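Local coordinates for jasmonate-induced oxygenase 2 (Arabidopsis thaliana, PDB 6LSV), which oxidises the stress hormone jasmonate to 12-hydroxyjasmonate, using iron(II), 2-oxoglutarate and molecular oxygen, in plant defence signalling, at residues 7-12 and 119-124; 136-141 and 206-211; 234-239 and 296-301. One frame throughout, in Å; residues are numbered along the deposited sequence.

How the interactions relate
From the N terminus, the chain first closes a loop of about a hundred residues at interaction 1, where the start of helix 10-15 meets strand 120-122 at the border of the main sheet. Interaction 2 then pairs strand 137-144 with strand 204-212, and interaction 3 pairs strand 233-237 with strand 294-302. The three loops follow one another in series; none nests in or crosses another. In space they adjoin across one sheet: 120-122 lies beside 137-144, and 204-212 beside 294-302. Interaction 2 therefore touches both neighbours, whereas interactions 1 and 3 stay about 11 Å apart at their nearest atoms. Interactions 2 and 3 both reach jasmonate and 2-oxoglutarate.

Interaction 1: 7-12 and 119-124; sequences IVRVQS and EGYGSR
Arg-9 lays its side chain over Tyr-121, a guanidinium-on-aromatic stack that fastens the N-cap of helix 10-15 to strand 120-122, at the border of the main sheet of this 2-oxoglutarate dioxygenase. CB starts the path near the phenol oxygen, and CG, turned anti to the carbonyl carbon (chi1 -54°), passes 3.6 Å from Tyr-121 OH. The chain bends at chi2, bringing CD between two partners, Ser-123 OG at 3.4 Å and Tyr-121 CE2. NE comes 3.3 Å from Tyr-121 CE2, just outside the ring outline, and forms a salt bridge with Glu-109. The guanidinium and ring planes are 30° apart, with centres separated by 4.2 Å. NH1 stands above the ring face, toward the rim, and gives a weak hydrogen bond to the Tyr-121 carbonyl oxygen at 3.4 Å; NH2 makes another weak one to a water also within hydrogen-bonding distance of Tyr-121 O. Arginine suits this place because its flat, delocalised cation can stack through a face while spending its N-H groups at the edge.

Ser-123 is small enough to lie beside this chain, and its OG bonds to Asp-137, whose carboxylate also receives the backbone N-H groups of Val-10 and Gln-11. Ile-7 CG2 lies above the guanidinium face opposite Tyr-121, toward its rim, and also packs 3.8 Å from Ser-123 CB.

Interaction 2: 136-141 and 206-211; sequences SDYYFL and CLRVNY. With JAA ({(1R,2R)-3-oxo-2-[(2Z)-pent-2-en-1-yl]cyclopentyl}acetic acid), chain D; AKG (2-oxoglutaric acid), chain C.
Tyr-138 and Arg-208 stack almost perfectly flat, ring and guanidinium planes only 6° apart. Tyr-138 CG lies over the centre of the guanidinium, 3.5 Å from Arg-208 CZ, and NH1 sits over the middle of the phenol ring, a cation-pi contact. The opposite guanidinium face meets C14 of the jasmonate pentenyl chain, toward its rim. In plane at the edge is the jasmonate ketone oxygen: Arg-208 NH1 donates to O01 at 3.0 Å (N-H...O 158°), which would be expected to polarise the carbonyl. The Phe-140 ring offers one face to jasmonate C06, 3.7 Å from CZ, and its edge to Arg-208 CB. Cys-206 adds an oblique sulfur-aromatic contact at the same ring.

These groups stand on one face of an antiparallel pair in which strand 137-144, from the N-terminal region, extends the main sheet of the double-stranded beta-helix core beside strand 204-212. Phe-140 with Arg-208 and Tyr-138 with Asn-210 are non-hydrogen-bonded pairs turned to the active site. The intervening pairs carry six backbone hydrogen bonds and send Leu-141, Val-209 and Tyr-211 against helix 87-102.

An extended chain from CG to NE suits Arg-208, since it delivers the guanidinium beyond the strand to the ketone. Asn-210 links the two sites: its OD1 accepts from Arg-208 NE, at a modelled length doubtfully short, and weakly from NH2, while ND2 donates to the 2-oxoglutarate carboxylate oxygen O2 at 2.8 Å. Tyr-138 OH is tied to Arg-124 O and Asn-113, which fixes the far end of the stacked ring.

Interaction 3: 234-239 and 296-301; sequences TILLPD and SLAFFY. With AKG (2-oxoglutaric acid), chain C; JAA ({(1R,2R)-3-oxo-2-[(2Z)-pent-2-en-1-yl]cyclopentyl}acetic acid), chain D.
Leu-236 and Ala-298 pair across two antiparallel strands and turn their methyl groups together onto 2-oxoglutarate. Leu-236 sets both branches, CD1 and CD2, about 3.7 Å from C4 of the cosubstrate, an aliphatic cradle for an aliphatic carbon. Ala-298 CB, short enough to admit the carboxylate, lies 3.7 Å from O1. At the other end Ser-296 OG, anti to its carbonyl carbon (chi1 -45°), stands 2.9 Å from O4 and 3.1 Å from O3 of 2-oxoglutarate in weak bonds, which of them it serves being unsettled. With Arg-294 it forms the Arg-X-Ser motif by which plant enzymes of this family grip the distal carboxylate. Phe-300 reaches the hormone as well, jasmonate C09 approaching its ring obliquely, 3.9 Å from CZ.

The strands that carry these residues belong to the double-stranded beta-helix core. Thr-234 acts from the second shell: OG1 touches the edge of the Phe-300 ring at CD1, 3.4 Å away, and is hydrogen-bonded to Asp-229, a ligand of the iron. A hydroxyl here can brace a metal ligand while its CG2 packs against the ring.

Farther out, Ile-235 and Leu-237 pair with Phe-299 and Leu-297 through four backbone hydrogen bonds, Leu-237 N to Leu-297 O being nearly straight (172°). Their apolar side chains point to helices 161-186 and 87-102. A water on this side donates to Ile-235 O at 3.0 Å and, weakly, to Leu-297 O.

Interaction 1: 7-12 and 119-124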
# COMPACT_ATOMS: atom_id res chain seq x y z
N ILE A 7 4.64 -0.15 22.50
CA ILE A 7 4.05 -0.87 21.38
C ILE A 7 3.73 -2.30 21.81
O ILE A 7 4.58 -2.99 22.39
CB ILE A 7 4.99 -0.87 20.16
CG1 ILE A 7 4.71 0.32 19.24
CG2 ILE A 7 4.79 -2.12 19.35
CD1 ILE A 7 4.70 1.64 19.93
N VAL A 8 2.52 -2.74 21.53
CA VAL A 8 2.12 -4.13 21.71
C VAL A 8 2.18 -4.80 20.34
O VAL A 8 1.53 -4.34 19.39
CB VAL A 8 0.72 -4.25 22.32
CG1 VAL A 8 0.21 -5.66 22.19
CG2 VAL A 8 0.75 -3.82 23.77
N ARG A 9 2.95 -5.87 20.23
CA ARG A 9 3.03 -6.61 18.97
C ARG A 9 1.82 -7.52 18.85
O ARG A 9 1.62 -8.41 19.68
CB ARG A 9 4.33 -7.41 18.90
CG ARG A 9 5.57 -6.57 19.13
CD ARG A 9 5.68 -5.43 18.13
NE ARG A 9 6.88 -4.64 18.35
CZ ARG A 9 7.22 -3.58 17.63
NH1 ARG A 9 6.46 -3.18 16.62
NH2 ARG A 9 8.33 -2.91 17.91
N VAL A 10 1.02 -7.30 17.80
CA VAL A 10 -0.22 -8.06 17.64
C VAL A 10 0.05 -9.56 17.62
O VAL A 10 -0.79 -10.36 18.06
CB VAL A 10 -0.95 -7.60 16.36
CG1 VAL A 10 -2.33 -8.21 16.28
CG2 VAL A 10 -1.05 -6.08 16.33
N GLN A 11 1.23 -9.96 17.15
CA GLN A 11 1.60 -11.37 17.21
C GLN A 11 1.64 -11.88 18.64
O GLN A 11 1.27 -13.04 18.90
CB GLN A 11 2.96 -11.59 16.53
CG GLN A 11 3.32 -13.05 16.37
CD GLN A 11 4.78 -13.25 16.00
OE1 GLN A 11 5.53 -12.29 15.83
NE2 GLN A 11 5.18 -14.51 15.89
N SER A 12 2.07 -11.04 19.58
CA SER A 12 2.10 -11.45 20.99
C SER A 12 0.70 -11.74 21.50
O SER A 12 0.50 -12.67 22.29
CB SER A 12 2.76 -10.37 21.85
OG SER A 12 4.05 -10.05 21.38
N GLU A 119 10.96 3.25 9.58
CA GLU A 119 11.71 2.12 9.05
C GLU A 119 11.85 1.04 10.11
O GLU A 119 12.24 1.32 11.25
CB GLU A 119 13.10 2.56 8.58
CG GLU A 119 13.12 3.43 7.35
CD GLU A 119 14.47 4.10 7.15
OE1 GLU A 119 14.83 4.96 7.97
OE2 GLU A 119 15.16 3.76 6.17
N GLY A 120 11.54 -0.20 9.74
CA GLY A 120 11.79 -1.34 10.59
C GLY A 120 10.51 -2.08 10.94
O GLY A 120 9.54 -2.10 10.16
N TYR A 121 10.51 -2.67 12.13
CA TYR A 121 9.44 -3.53 12.61
C TYR A 121 8.42 -2.69 13.36
O TYR A 121 8.74 -2.09 14.40
CB TYR A 121 10.03 -4.62 13.50
CG TYR A 121 9.05 -5.56 14.16
CD1 TYR A 121 8.10 -6.24 13.41
CD2 TYR A 121 9.11 -5.81 15.52
CE1 TYR A 121 7.21 -7.12 14.01
CE2 TYR A 121 8.23 -6.68 16.14
CZ TYR A 121 7.29 -7.33 15.38
OH TYR A 121 6.41 -8.20 15.99
N GLY A 122 7.19 -2.63 12.84
CA GLY A 122 6.17 -1.76 13.38
C GLY A 122 4.88 -2.49 13.68
O GLY A 122 4.61 -3.57 13.16
N SER A 123 4.07 -1.87 14.55
CA SER A 123 2.75 -2.39 14.87
C SER A 123 1.64 -1.35 14.83
O SER A 123 0.47 -1.72 14.98
CB SER A 123 2.75 -3.05 16.26
OG SER A 123 3.16 -4.40 16.17
N ARG A 124 1.95 -0.07 14.63
CA ARG A 124 0.92 0.95 14.54
C ARG A 124 1.37 2.03 13.57
O ARG A 124 2.55 2.13 13.21
CB ARG A 124 0.58 1.56 15.91
CG ARG A 124 1.63 2.53 16.43
CD ARG A 124 1.25 3.08 17.80
NE ARG A 124 0.41 4.26 17.70
CZ ARG A 124 -0.43 4.67 18.65
NH1 ARG A 124 -0.53 3.99 19.78
NH2 ARG A 124 -1.16 5.76 18.46
O HOH W 1 7.55 -0.46 16.99

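Interaction 2: 136-141 and 206-211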
# COMPACT_ATOMS: atom_id res chain seq x y z
N SER A 136 -2.63 -6.01 13.13
CA SER A 136 -1.55 -6.36 12.23
C SER A 136 -0.23 -5.82 12.75
O SER A 136 -0.19 -4.78 13.42
CB SER A 136 -1.79 -5.83 10.81
OG SER A 136 -2.27 -4.50 10.84
N ASP A 137 0.83 -6.56 12.45
CA ASP A 137 2.20 -6.07 12.52
C ASP A 137 2.70 -5.86 11.10
O ASP A 137 2.12 -6.37 10.13
CB ASP A 137 3.11 -7.07 13.25
CG ASP A 137 2.64 -7.35 14.67
OD1 ASP A 137 2.07 -6.44 15.31
OD2 ASP A 137 2.82 -8.49 15.14
N TYR A 138 3.78 -5.09 10.96
CA TYR A 138 4.27 -4.79 9.62
C TYR A 138 5.76 -4.49 9.68
O TYR A 138 6.33 -4.25 10.75
CB TYR A 138 3.51 -3.61 9.00
CG TYR A 138 3.78 -2.28 9.68
CD1 TYR A 138 4.81 -1.47 9.26
CD2 TYR A 138 2.99 -1.86 10.75
CE1 TYR A 138 5.07 -0.26 9.89
CE2 TYR A 138 3.23 -0.65 11.37
CZ TYR A 138 4.27 0.15 10.94
OH TYR A 138 4.53 1.35 11.56
N TYR A 139 6.39 -4.50 8.50
CA TYR A 139 7.76 -4.06 8.32
C TYR A 139 7.80 -3.02 7.21
O TYR A 139 7.07 -3.12 6.23
CB TYR A 139 8.70 -5.21 7.97
CG TYR A 139 10.13 -4.94 8.37
CD1 TYR A 139 10.96 -4.17 7.57
CD2 TYR A 139 10.65 -5.44 9.56
CE1 TYR A 139 12.27 -3.91 7.93
CE2 TYR A 139 11.95 -5.18 9.93
CZ TYR A 139 12.76 -4.42 9.12
OH TYR A 139 14.05 -4.16 9.50
N PHE A 140 8.66 -2.02 7.38
CA PHE A 140 8.77 -0.93 6.41
C PHE A 140 10.23 -0.65 6.12
O PHE A 140 11.05 -0.59 7.05
CB PHE A 140 8.06 0.32 6.94
CG PHE A 140 8.11 1.50 6.01
CD1 PHE A 140 7.42 1.47 4.80
CD2 PHE A 140 8.83 2.64 6.34
CE1 PHE A 140 7.46 2.56 3.95
CE2 PHE A 140 8.87 3.72 5.49
CZ PHE A 140 8.18 3.68 4.29
N LEU A 141 10.57 -0.48 4.84
CA LEU A 141 11.93 -0.18 4.43
C LEU A 141 11.88 0.56 3.10
O LEU A 141 10.90 0.49 2.36
CB LEU A 141 12.78 -1.46 4.31
CG LEU A 141 12.36 -2.55 3.31
CD1 LEU A 141 12.98 -2.35 1.93
CD2 LEU A 141 12.69 -3.94 3.84
N CYS A 206 9.45 2.33 -1.84
CA CYS A 206 9.54 1.72 -0.53
C CYS A 206 8.64 0.49 -0.49
O CYS A 206 7.83 0.23 -1.39
CB CYS A 206 9.19 2.71 0.60
SG CYS A 206 7.83 3.84 0.25
N LEU A 207 8.81 -0.30 0.57
CA LEU A 207 8.16 -1.58 0.72
C LEU A 207 7.61 -1.69 2.13
O LEU A 207 8.32 -1.40 3.10
CB LEU A 207 9.14 -2.73 0.44
CG LEU A 207 8.58 -4.14 0.61
CD1 LEU A 207 7.54 -4.42 -0.47
CD2 LEU A 207 9.69 -5.18 0.58
N ARG A 208 6.34 -2.07 2.24
CA ARG A 208 5.73 -2.37 3.53
C ARG A 208 5.08 -3.75 3.43
O ARG A 208 4.24 -3.97 2.56
CB ARG A 208 4.69 -1.33 3.94
CG ARG A 208 3.68 -1.88 4.93
CD ARG A 208 3.02 -0.81 5.78
NE ARG A 208 1.91 -1.37 6.55
CZ ARG A 208 1.40 -0.82 7.64
NH1 ARG A 208 1.91 0.31 8.11
NH2 ARG A 208 0.39 -1.40 8.28
N VAL A 209 5.49 -4.66 4.31
CA VAL A 209 4.96 -6.01 4.36
C VAL A 209 4.07 -6.11 5.59
O VAL A 209 4.49 -5.71 6.69
CB VAL A 209 6.08 -7.06 4.40
CG1 VAL A 209 5.49 -8.46 4.27
CG2 VAL A 209 7.09 -6.79 3.29
N ASN A 210 2.86 -6.63 5.42
CA ASN A 210 1.85 -6.64 6.46
C ASN A 210 1.59 -8.07 6.93
O ASN A 210 1.41 -8.97 6.11
CB ASN A 210 0.55 -6.01 5.96
CG ASN A 210 0.73 -4.57 5.52
OD1 ASN A 210 1.27 -3.75 6.25
ND2 ASN A 210 0.28 -4.27 4.30
N TYR A 211 1.56 -8.25 8.24
CA TYR A 211 1.30 -9.55 8.86
C TYR A 211 0.01 -9.46 9.66
O TYR A 211 -0.09 -8.65 10.59
CB TYR A 211 2.47 -9.97 9.76
CG TYR A 211 2.30 -11.34 10.37
CD1 TYR A 211 1.83 -12.40 9.61
CD2 TYR A 211 2.62 -11.58 11.71
CE1 TYR A 211 1.67 -13.66 10.16
CE2 TYR A 211 2.47 -12.84 12.26
CZ TYR A 211 1.99 -13.87 11.48
OH TYR A 211 1.84 -15.13 12.02
O01 JAA D . 3.77 2.26 6.87
O02 JAA D . 5.49 6.68 2.62
O03 JAA D . 5.36 7.97 4.37
C04 JAA D . 4.37 4.92 4.87
C05 JAA D . 3.23 4.02 5.61
C06 JAA D . 5.35 5.29 6.01
C07 JAA D . 5.07 4.42 7.05
C08 JAA D . 3.93 3.38 6.50
C09 JAA D . 2.54 3.00 4.60
C10 JAA D . 3.82 6.10 4.29
C11 JAA D . 1.34 3.67 3.92
C12 JAA D . 4.96 6.97 3.73
C13 JAA D . 0.16 3.08 3.85
C14 JAA D . -0.07 1.70 4.45
C15 JAA D . -1.29 1.75 5.37
C1 AKG C . -1.52 -2.05 2.24
O1 AKG C . -1.37 -1.32 1.23
O2 AKG C . -0.71 -1.94 3.20
C2 AKG C . -2.69 -3.04 2.30
O5 AKG C . -3.79 -2.62 2.26
C3 AKG C . -2.47 -4.56 2.40
C4 AKG C . -3.54 -5.27 1.58
C5 AKG C . -3.66 -6.75 1.98
O3 AKG C . -4.03 -7.62 1.16
O4 AKG C . -3.38 -7.08 3.16

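Interaction 3: 234-239 and 296-301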
# COMPACT_ATOMS: atom_id res chain seq x y z
N THR A 234 0.59 1.85 -5.85
CA THR A 234 0.97 0.69 -5.06
C THR A 234 0.85 -0.56 -5.91
O THR A 234 -0.16 -0.77 -6.59
CB THR A 234 0.09 0.56 -3.81
OG1 THR A 234 0.10 1.79 -3.08
CG2 THR A 234 0.59 -0.56 -2.91
N ILE A 235 1.89 -1.38 -5.88
CA ILE A 235 1.84 -2.72 -6.45
C ILE A 235 1.69 -3.68 -5.28
O ILE A 235 2.62 -3.83 -4.47
CB ILE A 235 3.08 -3.03 -7.31
CG1 ILE A 235 3.14 -2.09 -8.50
CG2 ILE A 235 3.04 -4.47 -7.81
CD1 ILE A 235 4.38 -2.25 -9.35
N LEU A 236 0.53 -4.31 -5.17
CA LEU A 236 0.15 -5.11 -4.01
C LEU A 236 0.19 -6.59 -4.37
O LEU A 236 -0.43 -7.01 -5.36
CB LEU A 236 -1.25 -4.72 -3.53
CG LEU A 236 -1.91 -5.44 -2.35
CD1 LEU A 236 -1.06 -5.37 -1.10
CD2 LEU A 236 -3.29 -4.83 -2.09
N LEU A 237 0.92 -7.37 -3.58
CA LEU A 237 0.91 -8.82 -3.69
C LEU A 237 0.12 -9.37 -2.51
O LEU A 237 0.68 -9.59 -1.43
CB LEU A 237 2.33 -9.40 -3.71
CG LEU A 237 2.39 -10.93 -3.87
CD1 LEU A 237 1.49 -11.38 -5.02
CD2 LEU A 237 3.82 -11.39 -4.10
N PRO A 238 -1.18 -9.57 -2.65
CA PRO A 238 -1.98 -10.05 -1.52
C PRO A 238 -1.73 -11.53 -1.27
O PRO A 238 -1.22 -12.26 -2.12
CB PRO A 238 -3.43 -9.80 -1.97
CG PRO A 238 -3.37 -9.83 -3.46
CD PRO A 238 -1.99 -9.36 -3.87
N ASP A 239 -2.10 -11.95 -0.06
CA ASP A 239 -1.88 -13.33 0.36
C ASP A 239 -2.54 -14.29 -0.62
O ASP A 239 -3.75 -14.21 -0.86
CB ASP A 239 -2.41 -13.54 1.78
CG ASP A 239 -1.93 -14.84 2.39
OD1 ASP A 239 -2.48 -15.90 2.02
OD2 ASP A 239 -1.01 -14.81 3.23
N SER A 296 0.84 -9.98 3.19
CA SER A 296 0.71 -9.22 1.96
C SER A 296 1.87 -8.24 1.84
O SER A 296 2.39 -7.73 2.83
CB SER A 296 -0.62 -8.47 1.90
OG SER A 296 -1.69 -9.31 2.30
N LEU A 297 2.26 -7.98 0.59
CA LEU A 297 3.42 -7.15 0.28
C LEU A 297 2.94 -5.92 -0.49
O LEU A 297 2.35 -6.05 -1.57
CB LEU A 297 4.45 -7.93 -0.54
CG LEU A 297 5.37 -8.92 0.20
CD1 LEU A 297 4.62 -10.13 0.73
CD2 LEU A 297 6.49 -9.37 -0.72
N ALA A 298 3.21 -4.74 0.06
CA ALA A 298 2.80 -3.48 -0.53
C ALA A 298 4.04 -2.73 -1.01
O ALA A 298 4.82 -2.24 -0.19
CB ALA A 298 2.00 -2.64 0.47
N PHE A 299 4.21 -2.66 -2.32
CA PHE A 299 5.29 -1.89 -2.94
C PHE A 299 4.75 -0.52 -3.33
O PHE A 299 3.73 -0.43 -4.03
CB PHE A 299 5.84 -2.64 -4.15
CG PHE A 299 6.85 -1.87 -4.94
CD1 PHE A 299 6.47 -1.10 -6.03
CD2 PHE A 299 8.20 -1.94 -4.62
CE1 PHE A 299 7.40 -0.39 -6.77
CE2 PHE A 299 9.14 -1.24 -5.35
CZ PHE A 299 8.74 -0.46 -6.42
N PHE A 300 5.42 0.53 -2.87
CA PHE A 300 4.99 1.90 -3.12
C PHE A 300 5.93 2.55 -4.13
O PHE A 300 7.14 2.60 -3.91
CB PHE A 300 4.97 2.71 -1.82
CG PHE A 300 4.12 2.10 -0.74
CD1 PHE A 300 2.75 1.93 -0.91
CD2 PHE A 300 4.69 1.71 0.46
CE1 PHE A 300 1.98 1.37 0.10
CE2 PHE A 300 3.93 1.16 1.46
CZ PHE A 300 2.56 0.99 1.28
N TYR A 301 5.36 3.04 -5.23
CA TYR A 301 6.09 3.76 -6.26
C TYR A 301 5.71 5.23 -6.15
O TYR A 301 4.58 5.62 -6.45
CB TYR A 301 5.77 3.20 -7.65
CG TYR A 301 6.70 3.65 -8.74
CD1 TYR A 301 7.97 3.10 -8.88
CD2 TYR A 301 6.30 4.61 -9.66
CE1 TYR A 301 8.82 3.50 -9.89
CE2 TYR A 301 7.14 5.02 -10.68
CZ TYR A 301 8.40 4.47 -10.79
OH TYR A 301 9.23 4.88 -11.80
C1 AKG C . -1.52 -2.05 2.24
O1 AKG C . -1.37 -1.32 1.23
O2 AKG C . -0.71 -1.94 3.20
C2 AKG C . -2.69 -3.04 2.30
O5 AKG C . -3.79 -2.62 2.26
C3 AKG C . -2.47 -4.56 2.40
C4 AKG C . -3.54 -5.27 1.58
C5 AKG C . -3.66 -6.75 1.98
O3 AKG C . -4.03 -7.62 1.16
O4 AKG C . -3.38 -7.08 3.16
O01 JAA D . 3.77 2.26 6.87
O02 JAA D . 5.49 6.68 2.62
O03 JAA D . 5.36 7.97 4.37
C04 JAA D . 4.37 4.92 4.87
C05 JAA D . 3.23 4.02 5.61
C06 JAA D . 5.35 5.29 6.01
C07 JAA D . 5.07 4.42 7.05
C08 JAA D . 3.93 3.38 6.50
C09 JAA D . 2.54 3.00 4.60
C10 JAA D . 3.82 6.10 4.29
C11 JAA D . 1.34 3.67 3.92
C12 JAA D . 4.96 6.97 3.73
C13 JAA D . 0.16 3.08 3.85
C14 JAA D . -0.07 1.70 4.45
C15 JAA D . -1.29 1.75 5.37
O HOH W 2 4.52 -5.83 -3.25